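Local coordinates for protein glycerol-3-phosphate dehydrogenase [NAD(P)+] (Coxiella burnetii, PDB 3K96) that probably catalyses the NAD(P)H-dependent reduction of dihydroxyacetone phosphate to sn-glycerol 3-phosphate, the precursor for phospholipid synthesis, at residues T101-H113 with D124-K138. Residues are numbered along the deposited sequence; the frame is centred on the assembly and turned at random.
Sequences TDILIVVPSFAFH and DAKTRIAWGTKGLAK
Arg-128 grips the carboxylate of Asp-102 side-on in a two-bond salt bridge. Its NE lies 2.8 Å from Asp-102 OD1, and its NH2 lies 3.0 Å from Asp-102 OD2 on the syn lone pair. The two side chains run alongside each other, with their flat groups 31° apart. A bend at chi3 (-68°) turns the guanidinium back to the acid, and NH2 has a second partner in Asp-188. Strands 102-105 and 128-131 pair in parallel through five backbone bonds, from Arg-128 N to Thr-101 O through Gly-132 N to Ile-105 O. Beyond the strands, Thr-133 OG1 donates to Val-107 O at 2.8 Å, in the carbonyl plane. One water joins Ser-109 O, His-113 N and Lys-138 N.

Leu-104 CD1 packs on Ala-130 CB on the face that carries the salt bridge. On the other face Ile-105 CD1 meets Ile-129 CG2 at 3.9 Å. There the Phe-112 edge points at the five-membered ring of Trp-131, a T-shaped pair with planes at 76°.

The unit is a beta-alpha-beta crossover through helix 109-119 in the Rossmann-type nucleotide-binding domain. Strand 32-35 flanks 102-105, and strand 156-160 flanks 128-131. Helix 183-193 covers the Ala-130 face, and helix 143-151 the Trp-131 face. Past the strand, Lys-134, predicted to bind NADPH and glycerol 3-phosphate, forms a salt bridge with Asp-269, while Leu-136 packs on helix 307-320.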
loop_
_atom_site.group_PDB
_atom_site.type_symbol
_atom_site.label_atom_id
_atom_site.label_comp_id
_atom_site.label_asym_id
_atom_site.label_seq_id
_atom_site.Cartn_x
_atom_site.Cartn_y
_atom_site.Cartn_z
ATOM N N THR A 101 -11.178 -3.398 36.100
ATOM C CA THR A 101 -10.041 -4.312 35.973
ATOM C C THR A 101 -9.502 -4.418 34.537
ATOM O O THR A 101 -8.378 -4.901 34.346
ATOM C CB THR A 101 -10.374 -5.680 36.507
ATOM O OG1 THR A 101 -11.516 -6.164 35.806
ATOM C CG2 THR A 101 -10.650 -5.607 38.031
ATOM N N ASP A 102 -10.299 -3.998 33.547
ATOM C CA ASP A 102 -9.879 -3.999 32.126
ATOM C C ASP A 102 -9.492 -2.594 31.725
ATOM O O ASP A 102 -10.305 -1.675 31.797
ATOM C CB ASP A 102 -10.977 -4.521 31.210
ATOM C CG ASP A 102 -11.150 -6.023 31.311
ATOM O OD1 ASP A 102 -10.274 -6.692 31.897
ATOM O OD2 ASP A 102 -12.147 -6.537 30.778
ATOM N N ILE A 103 -8.241 -2.442 31.292
ATOM C CA ILE A 103 -7.678 -1.143 30.959
ATOM C C ILE A 103 -7.107 -1.118 29.541
ATOM O O ILE A 103 -6.393 -2.033 29.137
ATOM C CB ILE A 103 -6.527 -0.841 31.928
ATOM C CG1 ILE A 103 -6.989 -1.077 33.380
ATOM C CG2 ILE A 103 -6.004 0.560 31.718
ATOM C CD1 ILE A 103 -5.866 -1.086 34.389
ATOM N N LEU A 104 -7.414 -0.051 28.811
ATOM C CA LEU A 104 -6.960 0.124 27.427
ATOM C C LEU A 104 -6.148 1.410 27.328
ATOM O O LEU A 104 -6.683 2.512 27.437
ATOM C CB LEU A 104 -8.168 0.149 26.492
ATOM C CG LEU A 104 -7.932 0.493 25.023
ATOM C CD1 LEU A 104 -6.885 -0.436 24.369
ATOM C CD2 LEU A 104 -9.269 0.436 24.308
ATOM N N ILE A 105 -4.841 1.258 27.176
ATOM C CA ILE A 105 -3.934 2.384 27.132
ATOM C C ILE A 105 -3.728 2.879 25.695
ATOM O O ILE A 105 -3.366 2.105 24.825
ATOM C CB ILE A 105 -2.546 1.993 27.694
ATOM C CG1 ILE A 105 -2.678 1.430 29.126
ATOM C CG2 ILE A 105 -1.605 3.182 27.621
ATOM C CD1 ILE A 105 -1.372 0.910 29.722
ATOM N N VAL A 106 -3.910 4.182 25.482
ATOM C CA VAL A 106 -3.772 4.774 24.160
ATOM C C VAL A 106 -3.039 6.126 24.243
ATOM O O VAL A 106 -3.498 7.118 23.714
ATOM C CB VAL A 106 -5.157 4.979 23.481
ATOM C CG1 VAL A 106 -4.976 5.255 22.007
ATOM C CG2 VAL A 106 -6.048 3.738 23.644
ATOM N N VAL A 107 -1.901 6.156 24.924
ATOM C CA VAL A 107 -1.102 7.362 25.015
ATOM C C VAL A 107 0.054 7.274 23.989
ATOM O O VAL A 107 0.313 6.214 23.421
ATOM C CB VAL A 107 -0.569 7.536 26.437
ATOM C CG1 VAL A 107 -1.738 7.643 27.424
ATOM C CG2 VAL A 107 0.341 6.387 26.832
ATOM N N PRO A 108 0.730 8.383 23.723
ATOM C CA PRO A 108 1.842 8.247 22.797
ATOM C C PRO A 108 2.931 7.304 23.336
ATOM O O PRO A 108 3.060 7.122 24.551
ATOM C CB PRO A 108 2.382 9.677 22.681
ATOM C CG PRO A 108 1.227 10.539 22.987
ATOM C CD PRO A 108 0.486 9.784 24.087
ATOM N N SER A 109 3.725 6.729 22.439
ATOM C CA SER A 109 4.773 5.809 22.846
ATOM C C SER A 109 5.779 6.436 23.818
ATOM O O SER A 109 6.285 5.756 24.724
ATOM C CB SER A 109 5.476 5.226 21.613
ATOM O OG SER A 109 5.968 6.240 20.772
ATOM N N PHE A 110 6.034 7.733 23.671
ATOM C CA PHE A 110 6.963 8.412 24.551
ATOM C C PHE A 110 6.391 8.646 25.941
ATOM O O PHE A 110 7.114 9.081 26.808
ATOM C CB PHE A 110 7.488 9.741 23.941
ATOM C CG PHE A 110 6.401 10.687 23.458
ATOM C CD1 PHE A 110 5.694 11.493 24.356
ATOM C CD2 PHE A 110 6.117 10.804 22.097
ATOM C CE1 PHE A 110 4.711 12.390 23.900
ATOM C CE2 PHE A 110 5.153 11.687 21.640
ATOM C CZ PHE A 110 4.429 12.474 22.548
ATOM N N ALA A 111 5.100 8.389 26.149
ATOM C CA ALA A 111 4.507 8.526 27.489
ATOM C C ALA A 111 4.100 7.173 28.101
ATOM O O ALA A 111 3.656 7.105 29.251
ATOM C CB ALA A 111 3.300 9.446 27.434
ATOM N N PHE A 112 4.275 6.093 27.354
ATOM C CA PHE A 112 3.846 4.770 27.810
ATOM C C PHE A 112 4.530 4.380 29.109
ATOM O O PHE A 112 3.857 3.989 30.090
ATOM C CB PHE A 112 4.117 3.737 26.706
ATOM C CG PHE A 112 3.373 2.445 26.880
ATOM C CD1 PHE A 112 2.082 2.311 26.396
ATOM C CD2 PHE A 112 3.973 1.357 27.506
ATOM C CE1 PHE A 112 1.386 1.128 26.525
ATOM C CE2 PHE A 112 3.283 0.171 27.648
ATOM C CZ PHE A 112 1.980 0.052 27.150
ATOM N N HIS A 113 5.857 4.468 29.129
ATOM C CA HIS A 113 6.611 4.148 30.340
ATOM C C HIS A 113 6.045 4.876 31.571
ATOM O O HIS A 113 5.766 4.257 32.598
ATOM C CB HIS A 113 8.076 4.518 30.167
ATOM C CG HIS A 113 8.893 4.343 31.407
ATOM N ND1 HIS A 113 9.151 5.378 32.280
ATOM C CD2 HIS A 113 9.501 3.251 31.927
ATOM C CE1 HIS A 113 9.893 4.932 33.282
ATOM N NE2 HIS A 113 10.113 3.644 33.094
ATOM N N ASP A 124 -4.437 -4.937 40.253
ATOM C CA ASP A 124 -4.980 -5.953 41.158
ATOM C C ASP A 124 -4.854 -7.340 40.537
ATOM O O ASP A 124 -4.346 -7.507 39.409
ATOM C CB ASP A 124 -6.407 -5.637 41.657
ATOM C CG ASP A 124 -7.494 -6.035 40.677
ATOM O OD1 ASP A 124 -7.202 -6.453 39.531
ATOM O OD2 ASP A 124 -8.667 -5.942 41.082
ATOM N N ALA A 125 -5.313 -8.326 41.292
ATOM C CA ALA A 125 -5.196 -9.720 40.930
ATOM C C ALA A 125 -5.761 -10.104 39.577
ATOM O O ALA A 125 -5.237 -11.008 38.954
ATOM C CB ALA A 125 -5.812 -10.602 42.055
ATOM N N LYS A 126 -6.809 -9.439 39.105
ATOM C CA LYS A 126 -7.372 -9.800 37.806
ATOM C C LYS A 126 -7.268 -8.699 36.729
ATOM O O LYS A 126 -7.958 -8.730 35.718
ATOM C CB LYS A 126 -8.805 -10.251 37.954
ATOM C CG LYS A 126 -9.773 -9.221 38.479
ATOM C CD LYS A 126 -11.132 -9.888 38.500
ATOM C CE LYS A 126 -12.221 -8.986 38.951
ATOM N NZ LYS A 126 -13.494 -9.763 38.977
ATOM N N THR A 127 -6.395 -7.744 36.951
ATOM C CA THR A 127 -6.201 -6.676 35.999
ATOM C C THR A 127 -5.708 -7.218 34.654
ATOM O O THR A 127 -4.846 -8.101 34.605
ATOM C CB THR A 127 -5.198 -5.656 36.528
ATOM O OG1 THR A 127 -5.788 -4.978 37.631
ATOM C CG2 THR A 127 -4.803 -4.620 35.427
ATOM N N ARG A 128 -6.307 -6.703 33.577
ATOM C CA ARG A 128 -5.927 -7.040 32.207
ATOM C C ARG A 128 -5.645 -5.734 31.499
ATOM O O ARG A 128 -6.398 -4.773 31.640
ATOM C CB ARG A 128 -7.030 -7.824 31.512
ATOM C CG ARG A 128 -7.417 -9.074 32.287
ATOM C CD ARG A 128 -8.328 -9.949 31.486
ATOM N NE ARG A 128 -9.651 -9.383 31.267
ATOM C CZ ARG A 128 -10.623 -10.031 30.637
ATOM N NH1 ARG A 128 -10.410 -11.248 30.162
ATOM N NH2 ARG A 128 -11.799 -9.467 30.480
ATOM N N ILE A 129 -4.575 -5.724 30.716
ATOM C CA ILE A 129 -4.100 -4.518 30.066
ATOM C C ILE A 129 -3.985 -4.640 28.554
ATOM O O ILE A 129 -3.272 -5.481 28.035
ATOM C CB ILE A 129 -2.722 -4.112 30.660
ATOM C CG1 ILE A 129 -2.881 -3.737 32.140
ATOM C CG2 ILE A 129 -2.099 -2.891 29.917
ATOM C CD1 ILE A 129 -1.574 -3.571 32.841
ATOM N N ALA A 130 -4.714 -3.785 27.852
ATOM C CA ALA A 130 -4.653 -3.748 26.395
ATOM C C ALA A 130 -4.140 -2.379 26.035
ATOM O O ALA A 130 -4.216 -1.479 26.854
ATOM C CB ALA A 130 -6.027 -3.994 25.784
ATOM N N TRP A 131 -3.558 -2.227 24.837
ATOM C CA TRP A 131 -3.107 -0.915 24.385
ATOM C C TRP A 131 -3.307 -0.727 22.872
ATOM O O TRP A 131 -3.324 -1.689 22.086
ATOM C CB TRP A 131 -1.640 -0.632 24.749
ATOM C CG TRP A 131 -0.688 -1.601 24.125
ATOM C CD1 TRP A 131 -0.083 -1.490 22.900
ATOM C CD2 TRP A 131 -0.256 -2.834 24.678
ATOM N NE1 TRP A 131 0.702 -2.595 22.661
ATOM C CE2 TRP A 131 0.609 -3.436 23.742
ATOM C CE3 TRP A 131 -0.520 -3.499 25.879
ATOM C CZ2 TRP A 131 1.213 -4.663 23.972
ATOM C CZ3 TRP A 131 0.080 -4.724 26.107
ATOM C CH2 TRP A 131 0.936 -5.294 25.155
ATOM N N GLY A 132 -3.494 0.540 22.513
ATOM C CA GLY A 132 -3.614 0.990 21.132
ATOM C C GLY A 132 -2.383 1.794 20.750
ATOM O O GLY A 132 -2.243 2.211 19.584
ATOM N N THR A 133 -1.507 2.037 21.736
ATOM C CA THR A 133 -0.232 2.738 21.510
ATOM C C THR A 133 0.614 1.981 20.486
ATOM O O THR A 133 0.620 0.760 20.472
ATOM C CB THR A 133 0.581 2.803 22.822
ATOM O OG1 THR A 133 -0.200 3.447 23.840
ATOM C CG2 THR A 133 1.922 3.523 22.636
ATOM N N LYS A 134 1.341 2.712 19.647
ATOM C CA LYS A 134 2.238 2.120 18.629
ATOM C C LYS A 134 3.614 2.766 18.779
ATOM O O LYS A 134 3.725 3.974 18.878
ATOM C CB LYS A 134 1.709 2.388 17.208
ATOM C CG LYS A 134 0.298 1.861 16.958
ATOM C CD LYS A 134 -0.230 2.262 15.576
ATOM C CE LYS A 134 -1.667 1.823 15.397
ATOM N NZ LYS A 134 -2.284 2.270 14.134
ATOM N N GLY A 135 4.643 1.953 18.825
ATOM C CA GLY A 135 5.994 2.426 18.990
ATOM C C GLY A 135 6.666 1.794 20.201
ATOM O O GLY A 135 6.006 1.331 21.129
ATOM N N LEU A 136 7.984 1.800 20.204
ATOM C CA LEU A 136 8.729 1.267 21.320
ATOM C C LEU A 136 8.716 2.263 22.477
ATOM O O LEU A 136 8.606 3.467 22.262
ATOM C CB LEU A 136 10.162 0.988 20.895
ATOM C CG LEU A 136 10.331 -0.069 19.820
ATOM C CD1 LEU A 136 11.822 -0.160 19.393
ATOM C CD2 LEU A 136 9.805 -1.431 20.331
ATOM N N ALA A 137 8.810 1.770 23.700
ATOM C CA ALA A 137 8.842 2.654 24.862
ATOM C C ALA A 137 10.279 3.024 25.192
ATOM O O ALA A 137 11.228 2.512 24.595
ATOM C CB ALA A 137 8.174 1.978 26.101
ATOM N N LYS A 138 10.425 3.917 26.157
ATOM C CA LYS A 138 11.725 4.369 26.650
ATOM C C LYS A 138 12.684 3.188 26.819
ATOM O O LYS A 138 12.336 2.185 27.433
ATOM C CB LYS A 138 11.518 5.078 27.988
ATOM C CG LYS A 138 12.781 5.661 28.646
ATOM C CD LYS A 138 12.405 6.442 29.931
ATOM C CE LYS A 138 13.637 7.028 30.622
ATOM N NZ LYS A 138 14.427 7.902 29.701
HETATM O O HOH W 1 7.816 5.410 27.040
HETATM O O HOH W 2 8.878 4.858 19.841
#